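Side-chain contacts in piwi domain-containing protein (Vanderwaltozyma polyspora, PDB 5THE), which belongs to the Argonaute family and, in this C-terminal lobe, holds a short RNA that probably serves as its guide: residues T16-L21 against V411-M416; G60-K65 against L475-G480; R202-T207 against N215-W220; I357-I362 against V383-T388. One frame throughout, in Å; residues are numbered along the deposited sequence.

Contact 1: residues T16-L21 against V411-M416; sequences TKVDIL and VAVQSM
Val-413 stands with its isopropyl group over Thr-16 and Val-18, two alternate residues whose side chains leave the same face of strand 16-22. The meeting is one of methyl groups. Val-413 CG1 lies 4.0 Å from Thr-16 CG2, and the two side chains cross at about a right angle. The other branch, Val-413 CG2, comes within 4.1 Å of Val-18 CG2, while Val-18 CG1 rests 4.2 Å from Val-413 CB, so both methyls of Val-18 share in the contact at a more slanting approach. Thr-16 offers carbon because its methyl is anti to the backbone N (OG1 at chi1 -66°), which turns the hydroxyl elsewhere. Backbones stay well apart, with Val-18 CA and Val-413 CA 7.6 Å from each other: the contact between strands of different sheets is made by side chains alone. Val-413 sits exactly where strand 410-415 is interrupted, and all three touching residues are buried. At the margins Asp-19 forms a salt bridge with Arg-26, and Gln-414 NE2 donates to the carbonyl of Gln-400. Strand 16-22 forms a hairpin with strand 25-31, whose Ile-31 touches both Val-18 and Val-413. Ala-403, from the strand 402-404 that pairs antiparallel with strand 410-415, meets the same two valines and adds to the apolar cluster.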
# COMPACT_ATOMS: atom_id res chain seq x y z
N THR A 16 -8.75 -7.24 -25.07
CA THR A 16 -9.33 -8.43 -25.68
C THR A 16 -10.78 -8.60 -25.25
O THR A 16 -11.07 -8.69 -24.05
CB THR A 16 -8.52 -9.65 -25.27
OG1 THR A 16 -7.21 -9.55 -25.84
CG2 THR A 16 -9.20 -10.93 -25.76
N LYS A 17 -11.69 -8.68 -26.22
CA LYS A 17 -13.10 -8.86 -25.92
C LYS A 17 -13.41 -10.34 -25.70
O LYS A 17 -13.02 -11.19 -26.51
CB LYS A 17 -13.96 -8.33 -27.06
CG LYS A 17 -13.65 -6.92 -27.51
CD LYS A 17 -14.86 -6.33 -28.23
CE LYS A 17 -14.48 -5.30 -29.27
NZ LYS A 17 -13.70 -4.17 -28.70
N VAL A 18 -14.10 -10.64 -24.60
CA VAL A 18 -14.60 -11.98 -24.34
C VAL A 18 -15.75 -11.88 -23.35
O VAL A 18 -15.71 -11.08 -22.41
CB VAL A 18 -13.48 -12.93 -23.83
CG1 VAL A 18 -13.01 -12.54 -22.44
CG2 VAL A 18 -13.96 -14.39 -23.87
N ASP A 19 -16.79 -12.67 -23.57
CA ASP A 19 -17.87 -12.76 -22.60
C ASP A 19 -17.43 -13.57 -21.39
O ASP A 19 -16.61 -14.48 -21.49
CB ASP A 19 -19.11 -13.42 -23.21
CG ASP A 19 -19.88 -12.49 -24.14
OD1 ASP A 19 -19.51 -11.31 -24.26
OD2 ASP A 19 -20.86 -12.97 -24.75
N ILE A 20 -17.99 -13.22 -20.23
CA ILE A 20 -17.78 -13.99 -19.02
C ILE A 20 -19.13 -14.25 -18.38
O ILE A 20 -20.14 -13.65 -18.74
CB ILE A 20 -16.85 -13.27 -18.01
CG1 ILE A 20 -17.48 -11.96 -17.58
CG2 ILE A 20 -15.46 -13.02 -18.59
CD1 ILE A 20 -16.72 -11.26 -16.52
N LEU A 21 -19.12 -15.16 -17.41
CA LEU A 21 -20.31 -15.49 -16.65
C LEU A 21 -20.26 -14.78 -15.31
O LEU A 21 -19.20 -14.70 -14.67
CB LEU A 21 -20.42 -17.00 -16.46
CG LEU A 21 -21.81 -17.63 -16.39
CD1 LEU A 21 -22.71 -17.05 -17.47
CD2 LEU A 21 -21.67 -19.14 -16.57
N VAL A 411 -5.76 -16.57 -27.89
CA VAL A 411 -4.89 -16.19 -26.78
C VAL A 411 -5.62 -16.47 -25.47
O VAL A 411 -6.85 -16.38 -25.41
CB VAL A 411 -4.53 -14.71 -27.05
CG1 VAL A 411 -4.75 -13.83 -25.89
CG2 VAL A 411 -3.16 -14.60 -27.73
N ALA A 412 -4.87 -16.85 -24.43
CA ALA A 412 -5.49 -17.20 -23.15
C ALA A 412 -6.28 -16.03 -22.59
O ALA A 412 -5.79 -14.90 -22.51
CB ALA A 412 -4.44 -17.62 -22.12
N VAL A 413 -7.53 -16.30 -22.21
CA VAL A 413 -8.37 -15.32 -21.54
C VAL A 413 -8.79 -15.80 -20.15
O VAL A 413 -9.68 -15.20 -19.54
CB VAL A 413 -9.61 -14.97 -22.40
CG1 VAL A 413 -9.16 -14.29 -23.68
CG2 VAL A 413 -10.45 -16.25 -22.73
N GLN A 414 -8.19 -16.86 -19.65
CA GLN A 414 -8.38 -17.23 -18.25
C GLN A 414 -7.07 -17.74 -17.69
O GLN A 414 -6.19 -18.17 -18.44
CB GLN A 414 -9.48 -18.28 -18.08
CG GLN A 414 -9.28 -19.53 -18.92
CD GLN A 414 -10.23 -20.65 -18.50
OE1 GLN A 414 -10.00 -21.31 -17.50
NE2 GLN A 414 -11.31 -20.84 -19.26
N SER A 415 -6.96 -17.71 -16.36
CA SER A 415 -5.76 -18.16 -15.67
C SER A 415 -6.14 -18.69 -14.30
O SER A 415 -6.90 -18.05 -13.56
CB SER A 415 -4.74 -17.02 -15.51
OG SER A 415 -3.55 -17.51 -14.92
N MET A 416 -5.59 -19.86 -13.95
CA MET A 416 -5.84 -20.47 -12.65
C MET A 416 -7.34 -20.61 -12.38
O MET A 416 -7.82 -20.35 -11.28
CB MET A 416 -5.16 -19.68 -11.54
CG MET A 416 -3.66 -19.59 -11.72
SD MET A 416 -2.95 -18.36 -10.63
CE MET A 416 -2.95 -19.21 -9.08

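Contact 2: residues G60-K65 against L475-G480; sequences GNWNMK and LCYIFG. With nucleotides of chain B.
Gly-60 and Trp-62 pack against Tyr-477 where two irregular segments of the lobe meet: the long connection between strands 43-44 and 77-85, and the loop that links helices 465-475 and 490-515 in the Piwi domain. Apolar and ring contacts do the joining. The phenol of Tyr-477 reaches past the glycine, CE2 lying 3.6 Å from Gly-60 CA and 3.9 Å from Gly-60 N. Gly-60 turns here with a positive phi (66°), and its bare CA lies against the phenol. Trp-62 brings the CZ3 and CH2 atoms of its six-membered ring: CZ3 is 4.1 Å from Tyr-477 CD2, the two side chains slanting across one another without a stack. CG of Trp-62 lies between its backbone N and carbonyl carbon (chi1 61°), which directs the indole toward Tyr-477. Beside this, Trp-62 CH2 is 3.8 Å from Tyr-477 O, a carbonyl that also takes a weak hydrogen bond from His-247 NE2; the His-247 ring meets the indole edge-to-face. Hydrogen bonding within 60-65 shapes the chain, Asn-63 OD1 accepting from Lys-65 N at 2.9 Å in an Asx turn. Two residues beyond the tyrosine, the loop reaches the bound RNA. Phe-479 turns a ring edge to the backbone phosphate of A4 of chain B, its CE2 3.3 Å from OP1.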
# COMPACT_ATOMS: atom_id res chain seq x y z
N GLY A 60 0.91 -10.59 -14.32
CA GLY A 60 0.72 -10.07 -12.98
C GLY A 60 1.28 -10.98 -11.90
O GLY A 60 0.75 -11.00 -10.78
N ASN A 61 2.33 -11.73 -12.20
CA ASN A 61 2.77 -12.79 -11.30
C ASN A 61 4.19 -13.14 -11.75
O ASN A 61 4.38 -14.00 -12.61
CB ASN A 61 1.85 -14.00 -11.36
CG ASN A 61 2.27 -15.14 -10.41
OD1 ASN A 61 2.04 -16.30 -10.70
ND2 ASN A 61 2.86 -14.81 -9.32
N TRP A 62 5.17 -12.45 -11.19
CA TRP A 62 6.56 -12.68 -11.57
C TRP A 62 7.35 -13.04 -10.32
O TRP A 62 6.78 -13.28 -9.25
CB TRP A 62 7.13 -11.44 -12.30
CG TRP A 62 7.14 -10.20 -11.43
CD1 TRP A 62 8.16 -9.75 -10.64
CD2 TRP A 62 6.06 -9.28 -11.25
NE1 TRP A 62 7.78 -8.60 -9.99
CE2 TRP A 62 6.49 -8.29 -10.35
CE3 TRP A 62 4.76 -9.20 -11.77
CZ2 TRP A 62 5.69 -7.24 -9.95
CZ3 TRP A 62 3.95 -8.15 -11.37
CH2 TRP A 62 4.42 -7.18 -10.47
N ASN A 63 8.67 -13.11 -10.45
CA ASN A 63 9.52 -13.30 -9.28
C ASN A 63 10.82 -12.56 -9.53
O ASN A 63 11.14 -12.17 -10.66
CB ASN A 63 9.75 -14.78 -8.99
CG ASN A 63 10.55 -15.44 -10.06
OD1 ASN A 63 11.77 -15.42 -10.02
ND2 ASN A 63 9.88 -16.02 -11.04
N MET A 64 11.58 -12.36 -8.45
CA MET A 64 12.78 -11.54 -8.50
C MET A 64 14.01 -12.29 -9.01
O MET A 64 15.02 -11.65 -9.27
CB MET A 64 13.07 -10.94 -7.12
CG MET A 64 12.24 -9.72 -6.79
SD MET A 64 12.33 -8.49 -8.12
CE MET A 64 14.02 -7.88 -7.99
N LYS A 65 13.94 -13.62 -9.16
CA LYS A 65 15.12 -14.39 -9.56
C LYS A 65 15.75 -13.81 -10.82
O LYS A 65 15.09 -13.61 -11.84
CB LYS A 65 14.73 -15.86 -9.78
CG LYS A 65 15.89 -16.75 -10.20
CD LYS A 65 15.56 -18.23 -9.97
CE LYS A 65 16.70 -19.13 -10.41
NZ LYS A 65 17.03 -18.92 -11.85
N LEU A 475 -1.85 0.69 -11.86
CA LEU A 475 -1.43 0.94 -10.50
C LEU A 475 -1.48 -0.31 -9.63
O LEU A 475 -0.94 -0.30 -8.53
CB LEU A 475 -2.29 2.05 -9.89
CG LEU A 475 -1.92 3.46 -10.33
CD1 LEU A 475 -2.94 4.44 -9.82
CD2 LEU A 475 -0.55 3.79 -9.80
N CYS A 476 -2.12 -1.38 -10.11
CA CYS A 476 -2.11 -2.66 -9.41
C CYS A 476 -0.78 -3.38 -9.53
O CYS A 476 -0.52 -4.30 -8.75
CB CYS A 476 -3.24 -3.53 -9.94
SG CYS A 476 -4.88 -2.88 -9.49
N TYR A 477 0.08 -2.97 -10.45
CA TYR A 477 1.35 -3.63 -10.70
C TYR A 477 2.52 -2.99 -9.96
O TYR A 477 3.65 -3.43 -10.14
CB TYR A 477 1.64 -3.66 -12.21
CG TYR A 477 0.79 -4.64 -12.98
CD1 TYR A 477 -0.58 -4.42 -13.15
CD2 TYR A 477 1.35 -5.78 -13.54
CE1 TYR A 477 -1.36 -5.31 -13.86
CE2 TYR A 477 0.58 -6.68 -14.25
CZ TYR A 477 -0.77 -6.44 -14.41
OH TYR A 477 -1.53 -7.33 -15.11
N ILE A 478 2.29 -1.97 -9.13
CA ILE A 478 3.41 -1.38 -8.41
C ILE A 478 3.17 -1.39 -6.91
O ILE A 478 3.49 -0.43 -6.21
CB ILE A 478 3.73 0.04 -8.91
CG1 ILE A 478 2.48 0.90 -8.96
CG2 ILE A 478 4.40 -0.00 -10.27
CD1 ILE A 478 2.74 2.25 -9.50
N PHE A 479 2.59 -2.47 -6.40
CA PHE A 479 2.55 -2.67 -4.96
C PHE A 479 3.91 -3.23 -4.55
O PHE A 479 4.24 -4.38 -4.84
CB PHE A 479 1.41 -3.61 -4.60
CG PHE A 479 1.22 -3.80 -3.13
CD1 PHE A 479 0.84 -2.74 -2.32
CD2 PHE A 479 1.39 -5.05 -2.56
CE1 PHE A 479 0.63 -2.93 -0.97
CE2 PHE A 479 1.20 -5.24 -1.21
CZ PHE A 479 0.82 -4.18 -0.41
N GLY A 480 4.73 -2.40 -3.91
CA GLY A 480 6.15 -2.66 -3.84
C GLY A 480 6.59 -3.82 -2.96
O GLY A 480 7.77 -4.16 -2.99
P A B 4 0.59 -9.05 0.79
OP1 A B 4 0.59 -7.59 1.05
OP2 A B 4 0.26 -10.03 1.84
O5' A B 4 -0.37 -9.32 -0.46
C5' A B 4 -0.04 -8.79 -1.73
C4' A B 4 -0.16 -9.83 -2.81
O4' A B 4 0.78 -10.90 -2.59
C3' A B 4 -1.50 -10.52 -2.93
O3' A B 4 -2.43 -9.72 -3.62
C2' A B 4 -1.13 -11.81 -3.66
O2' A B 4 -0.92 -11.55 -5.04
C1' A B 4 0.23 -12.12 -3.02
N9 A B 4 0.11 -12.98 -1.84
C8 A B 4 -0.32 -12.59 -0.59
N7 A B 4 -0.33 -13.57 0.28
C5 A B 4 0.12 -14.66 -0.45
C6 A B 4 0.34 -15.97 -0.07
N6 A B 4 0.09 -16.39 1.18
N1 A B 4 0.80 -16.82 -1.01
C2 A B 4 1.03 -16.35 -2.25
N3 A B 4 0.88 -15.11 -2.73
C4 A B 4 0.40 -14.31 -1.76

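Contact 3: residues R202-T207 against N215-W220; sequences RLKYIT and NSCVVW. With nucleotides of chain B.
Lys-204 NZ is shared between the protein and the RNA, donating to Asn-215 OD1 at 2.8 Å and to OP1 of U1 of chain B at 2.7 Å. The same phosphate oxygen accepts from Cys-217 N, also at 2.7 Å and with an N-H...O angle of 156°, so helix and strand grip OP1 together. Both belong to a beta-alpha-beta unit, strand 185-191, helix 197-210 and strand 215-219, of the Rossmann-like MID domain, which in Argonautes receives the 5' phosphate of the guide. Here the phosphate is that of the first nucleotide. A bend at chi2 (-59°) brings the lysine chain round toward the strand, and its ammonium comes to Asn-215 OD1 from above the carbonyl plane. The asparagine amide is held from its other end too, since ND2 donates to Asp-208 OD1 and Ala-213 O. That positions the second-shell oxygen for the lysine, and the phosphate would be expected to favour the charged ammonium. Thr-207 packs against this amide with its methyl, Thr-207 CG2 lying 3.3 Å from Asn-215 ND2. The threonine hydroxyl is engaged elsewhere, donating to Leu-203 O at 2.7 Å and hydrogen-bonding with Tyr-189 OH. Cys-217 lies against the lysine chain, its SG 4.1 Å from Lys-204 CE and 4.3 Å from Leu-203 CD1. Farther along the strand, Val-219 N, at the N-cap of helix 220-223, donates to OP2 of A2 of chain B at 3.0 Å and 165°.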
# COMPACT_ATOMS: atom_id res chain seq x y z
N ARG A 202 2.82 -3.11 20.30
CA ARG A 202 3.70 -2.35 21.16
C ARG A 202 5.08 -2.16 20.52
O ARG A 202 5.69 -1.09 20.66
CB ARG A 202 3.82 -3.05 22.51
CG ARG A 202 4.49 -2.21 23.57
CD ARG A 202 3.54 -1.14 24.05
NE ARG A 202 4.14 -0.31 25.08
CZ ARG A 202 3.50 0.69 25.69
NH1 ARG A 202 2.24 0.97 25.39
NH2 ARG A 202 4.13 1.41 26.61
N LEU A 203 5.59 -3.19 19.84
CA LEU A 203 6.86 -3.03 19.13
C LEU A 203 6.80 -1.90 18.11
O LEU A 203 7.73 -1.09 18.02
CB LEU A 203 7.24 -4.33 18.43
CG LEU A 203 7.89 -5.40 19.29
CD1 LEU A 203 8.14 -6.63 18.46
CD2 LEU A 203 9.20 -4.89 19.91
N LYS A 204 5.72 -1.84 17.33
CA LYS A 204 5.58 -0.77 16.36
C LYS A 204 5.32 0.56 17.04
O LYS A 204 5.85 1.60 16.63
CB LYS A 204 4.48 -1.12 15.36
CG LYS A 204 4.82 -2.36 14.52
CD LYS A 204 6.12 -2.15 13.72
CE LYS A 204 6.29 -3.23 12.66
NZ LYS A 204 7.54 -3.05 11.84
N TYR A 205 4.51 0.55 18.10
CA TYR A 205 4.25 1.77 18.86
C TYR A 205 5.55 2.38 19.37
O TYR A 205 5.77 3.59 19.25
CB TYR A 205 3.32 1.45 20.01
CG TYR A 205 3.04 2.60 20.93
CD1 TYR A 205 2.10 3.57 20.59
CD2 TYR A 205 3.67 2.71 22.17
CE1 TYR A 205 1.82 4.62 21.44
CE2 TYR A 205 3.39 3.76 23.02
CZ TYR A 205 2.46 4.71 22.65
OH TYR A 205 2.16 5.76 23.48
N ILE A 206 6.42 1.56 19.94
CA ILE A 206 7.69 2.05 20.44
C ILE A 206 8.60 2.44 19.29
O ILE A 206 9.18 3.53 19.27
CB ILE A 206 8.35 0.99 21.33
CG1 ILE A 206 7.54 0.81 22.62
CG2 ILE A 206 9.78 1.36 21.62
CD1 ILE A 206 7.87 -0.50 23.33
N THR A 207 8.75 1.54 18.31
CA THR A 207 9.84 1.71 17.35
C THR A 207 9.46 2.66 16.22
O THR A 207 10.28 3.51 15.84
CB THR A 207 10.25 0.34 16.81
OG1 THR A 207 10.37 -0.56 17.92
CG2 THR A 207 11.59 0.44 16.10
N ASN A 215 12.44 -0.57 11.10
CA ASN A 215 12.41 -1.91 11.66
C ASN A 215 11.44 -2.77 10.86
O ASN A 215 10.45 -2.27 10.33
CB ASN A 215 12.00 -1.91 13.14
CG ASN A 215 10.53 -1.54 13.34
OD1 ASN A 215 9.69 -2.40 13.59
ND2 ASN A 215 10.22 -0.25 13.19
N SER A 216 11.72 -4.07 10.82
CA SER A 216 10.79 -5.07 10.34
C SER A 216 10.71 -6.19 11.36
O SER A 216 11.67 -6.48 12.08
CB SER A 216 11.21 -5.65 8.97
OG SER A 216 11.36 -4.63 8.00
N CYS A 217 9.55 -6.83 11.41
CA CYS A 217 9.37 -8.03 12.21
C CYS A 217 9.37 -9.27 11.34
O CYS A 217 8.96 -9.25 10.18
CB CYS A 217 8.06 -7.98 12.99
SG CYS A 217 8.04 -6.67 14.17
N VAL A 218 9.76 -10.36 11.96
CA VAL A 218 9.83 -11.64 11.28
C VAL A 218 9.46 -12.69 12.33
O VAL A 218 9.90 -12.59 13.48
CB VAL A 218 11.26 -11.75 10.70
CG1 VAL A 218 12.20 -12.59 11.53
CG2 VAL A 218 11.26 -12.02 9.23
N VAL A 219 8.56 -13.62 11.98
CA VAL A 219 8.25 -14.72 12.89
C VAL A 219 9.36 -15.75 12.77
O VAL A 219 9.70 -16.20 11.66
CB VAL A 219 6.87 -15.33 12.57
CG1 VAL A 219 6.57 -16.55 13.48
CG2 VAL A 219 5.78 -14.30 12.76
N TRP A 220 9.94 -16.11 13.91
CA TRP A 220 11.13 -16.96 13.94
C TRP A 220 10.90 -18.31 13.26
O TRP A 220 11.77 -18.80 12.53
CB TRP A 220 11.57 -17.17 15.39
CG TRP A 220 12.74 -18.10 15.59
CD1 TRP A 220 12.83 -19.12 16.49
CD2 TRP A 220 13.99 -18.10 14.87
NE1 TRP A 220 14.04 -19.74 16.40
CE2 TRP A 220 14.78 -19.13 15.42
CE3 TRP A 220 14.53 -17.32 13.84
CZ2 TRP A 220 16.08 -19.42 14.96
CZ3 TRP A 220 15.81 -17.61 13.38
CH2 TRP A 220 16.57 -18.65 13.94
OP3 U B 1 5.25 -5.11 9.56
P U B 1 6.46 -5.95 9.57
OP1 U B 1 7.51 -5.31 10.40
OP2 U B 1 6.82 -6.31 8.19
O5' U B 1 6.11 -7.28 10.34
C5' U B 1 5.44 -8.36 9.69
C4' U B 1 5.66 -9.61 10.48
O4' U B 1 5.04 -9.47 11.80
C3' U B 1 5.09 -10.88 9.87
O3' U B 1 6.02 -11.95 10.06
C2' U B 1 3.82 -11.14 10.69
O2' U B 1 3.42 -12.49 10.77
C1' U B 1 4.21 -10.58 12.06
N1 U B 1 3.05 -10.12 12.86
C2 U B 1 2.85 -10.68 14.10
O2 U B 1 3.62 -11.50 14.55
N3 U B 1 1.75 -10.23 14.79
C4 U B 1 0.84 -9.28 14.36
O4 U B 1 -0.10 -8.97 15.09
C5 U B 1 1.10 -8.76 13.05
C6 U B 1 2.16 -9.19 12.36
P A B 2 6.08 -13.17 9.02
OP1 A B 2 4.75 -13.83 9.08
OP2 A B 2 7.34 -13.92 9.29
O5' A B 2 6.20 -12.46 7.59
C5' A B 2 7.19 -11.46 7.35
C4' A B 2 7.43 -11.28 5.88
O4' A B 2 8.07 -12.47 5.36
C3' A B 2 6.18 -11.15 5.02
O3' A B 2 5.66 -9.85 5.03
C2' A B 2 6.68 -11.59 3.65
O2' A B 2 7.49 -10.58 3.07
C1' A B 2 7.60 -12.74 4.05
N9 A B 2 6.90 -14.04 4.12
C8 A B 2 6.22 -14.55 5.20
N7 A B 2 5.74 -15.75 5.01
C5 A B 2 6.17 -16.06 3.72
C6 A B 2 5.98 -17.19 2.94
N6 A B 2 5.30 -18.24 3.40
N1 A B 2 6.52 -17.20 1.69
C2 A B 2 7.20 -16.11 1.29
N3 A B 2 7.44 -14.96 1.94
C4 A B 2 6.88 -15.01 3.15

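Contact 4: residues I357-I362 against V383-T388; sequences IEVKSI and VTCIAT
Val-359 and Val-383 bury the most surface where helix 351-373 lies on strand 383-389 in the RNase H-like core of the Piwi domain. The strand follows the helix in a beta-alpha-beta unit that starts at strand 339-344. The two short segments run nearly antiparallel, their axes crossing at 151° and passing 10.0 Å apart, which places one layer of side chains between them. Val-359 uses both branches. Its CG1, anti to the backbone N (chi1 175°), goes to Val-383 CG1 at 4.3 Å, and its CG2 goes to the neighbouring strand position, Cys-385. One helical turn on, Ile-362 sets its branch methyl CG2 4.3 Å from Val-383 CG2, so the strand valine is touched by two helix residues, one at each methyl. Val-383 and Cys-385 alternate onto the helix side of the strand, while Thr-384 between them turns the other way and hydrogen-bonds to Asp-459. Tyr-341 of the parallel strand 339-344 touches Ile-362 and Cys-385, and Tyr-458 of strand 452-459 touches Val-359, so both flanking strands extend this apolar layer. The tightest approach in it is Val-359 CG2 to Cys-385 CB, 3.8 Å, with Cys-385 SG slightly farther from the same methyl at 4.2 Å.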
# COMPACT_ATOMS: atom_id res chain seq x y z
N ILE A 357 -17.85 16.74 0.66
CA ILE A 357 -17.04 17.00 1.84
C ILE A 357 -15.56 16.79 1.54
O ILE A 357 -14.75 17.70 1.75
CB ILE A 357 -17.49 16.14 3.04
CG1 ILE A 357 -18.97 16.36 3.34
CG2 ILE A 357 -16.59 16.46 4.26
CD1 ILE A 357 -19.30 17.81 3.62
N GLU A 358 -15.18 15.59 1.11
CA GLU A 358 -13.77 15.24 1.01
C GLU A 358 -13.11 15.89 -0.20
O GLU A 358 -12.05 16.49 -0.08
CB GLU A 358 -13.60 13.72 0.98
CG GLU A 358 -14.03 13.02 2.25
CD GLU A 358 -13.87 11.50 2.20
OE1 GLU A 358 -14.52 10.81 3.02
OE2 GLU A 358 -13.10 11.00 1.34
N VAL A 359 -13.73 15.80 -1.39
CA VAL A 359 -13.12 16.45 -2.55
C VAL A 359 -13.06 17.96 -2.33
O VAL A 359 -12.03 18.60 -2.58
CB VAL A 359 -13.87 16.09 -3.85
CG1 VAL A 359 -13.30 16.88 -5.03
CG2 VAL A 359 -13.78 14.60 -4.13
N LYS A 360 -14.15 18.55 -1.83
CA LYS A 360 -14.14 19.97 -1.47
C LYS A 360 -13.06 20.29 -0.45
O LYS A 360 -12.38 21.32 -0.54
CB LYS A 360 -15.51 20.40 -0.93
CG LYS A 360 -15.56 21.86 -0.45
CD LYS A 360 -16.91 22.21 0.18
CE LYS A 360 -16.81 23.50 1.00
NZ LYS A 360 -18.12 24.12 1.28
N SER A 361 -12.88 19.41 0.54
CA SER A 361 -11.82 19.65 1.52
C SER A 361 -10.45 19.65 0.86
O SER A 361 -9.58 20.46 1.21
CB SER A 361 -11.89 18.60 2.62
OG SER A 361 -10.77 18.73 3.48
N ILE A 362 -10.23 18.75 -0.10
CA ILE A 362 -8.95 18.72 -0.80
C ILE A 362 -8.73 20.02 -1.56
O ILE A 362 -7.66 20.63 -1.48
CB ILE A 362 -8.88 17.49 -1.74
CG1 ILE A 362 -8.79 16.21 -0.91
CG2 ILE A 362 -7.69 17.60 -2.68
CD1 ILE A 362 -8.90 14.94 -1.72
N VAL A 383 -8.84 17.89 -9.82
CA VAL A 383 -8.88 16.66 -9.03
C VAL A 383 -9.73 15.62 -9.75
O VAL A 383 -10.78 15.94 -10.32
CB VAL A 383 -9.44 16.95 -7.63
CG1 VAL A 383 -9.57 15.67 -6.82
CG2 VAL A 383 -8.55 17.98 -6.90
N THR A 384 -9.28 14.37 -9.73
CA THR A 384 -10.12 13.24 -10.09
C THR A 384 -10.26 12.38 -8.84
O THR A 384 -9.26 12.09 -8.18
CB THR A 384 -9.53 12.41 -11.24
OG1 THR A 384 -9.44 13.20 -12.43
CG2 THR A 384 -10.42 11.17 -11.52
N CYS A 385 -11.48 11.99 -8.51
CA CYS A 385 -11.72 11.10 -7.38
C CYS A 385 -12.24 9.74 -7.86
O CYS A 385 -13.20 9.67 -8.64
CB CYS A 385 -12.70 11.72 -6.38
SG CYS A 385 -13.20 10.58 -5.08
N ILE A 386 -11.62 8.67 -7.38
CA ILE A 386 -12.08 7.32 -7.68
C ILE A 386 -12.29 6.56 -6.38
O ILE A 386 -11.37 6.46 -5.55
CB ILE A 386 -11.09 6.55 -8.59
CG1 ILE A 386 -10.94 7.29 -9.92
CG2 ILE A 386 -11.59 5.11 -8.80
CD1 ILE A 386 -9.99 6.60 -10.89
N ALA A 387 -13.48 6.00 -6.21
CA ALA A 387 -13.78 5.19 -5.05
C ALA A 387 -13.66 3.72 -5.42
O ALA A 387 -14.05 3.31 -6.52
CB ALA A 387 -15.17 5.51 -4.50
N THR A 388 -13.14 2.93 -4.49
CA THR A 388 -12.98 1.49 -4.67
C THR A 388 -13.78 0.74 -3.62
O THR A 388 -13.77 1.11 -2.43
CB THR A 388 -11.50 1.09 -4.59
OG1 THR A 388 -10.95 1.53 -3.34
CG2 THR A 388 -10.71 1.72 -5.74

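How the contacts relate
Two of the four contacts meet the bound RNA. Contact 3 holds the phosphates of its first two nucleotides, and contact 2 borders that of the fourth, with the two centres about 25 Å apart. Contacts 1 and 4 stand off from the RNA, their nearest atoms about 7 Å and about 12 Å from it. Contacts 1 and 2 are neighbours, their nearest atoms about 5 Å apart, and they interlock along the chain because their segments alternate. Contacts 3 and 4 follow each other in sequence, yet lie on opposite sides of the chain's centre, about 34 Å between their own centres; both are nested inside the long loops closed by contacts 1 and 2.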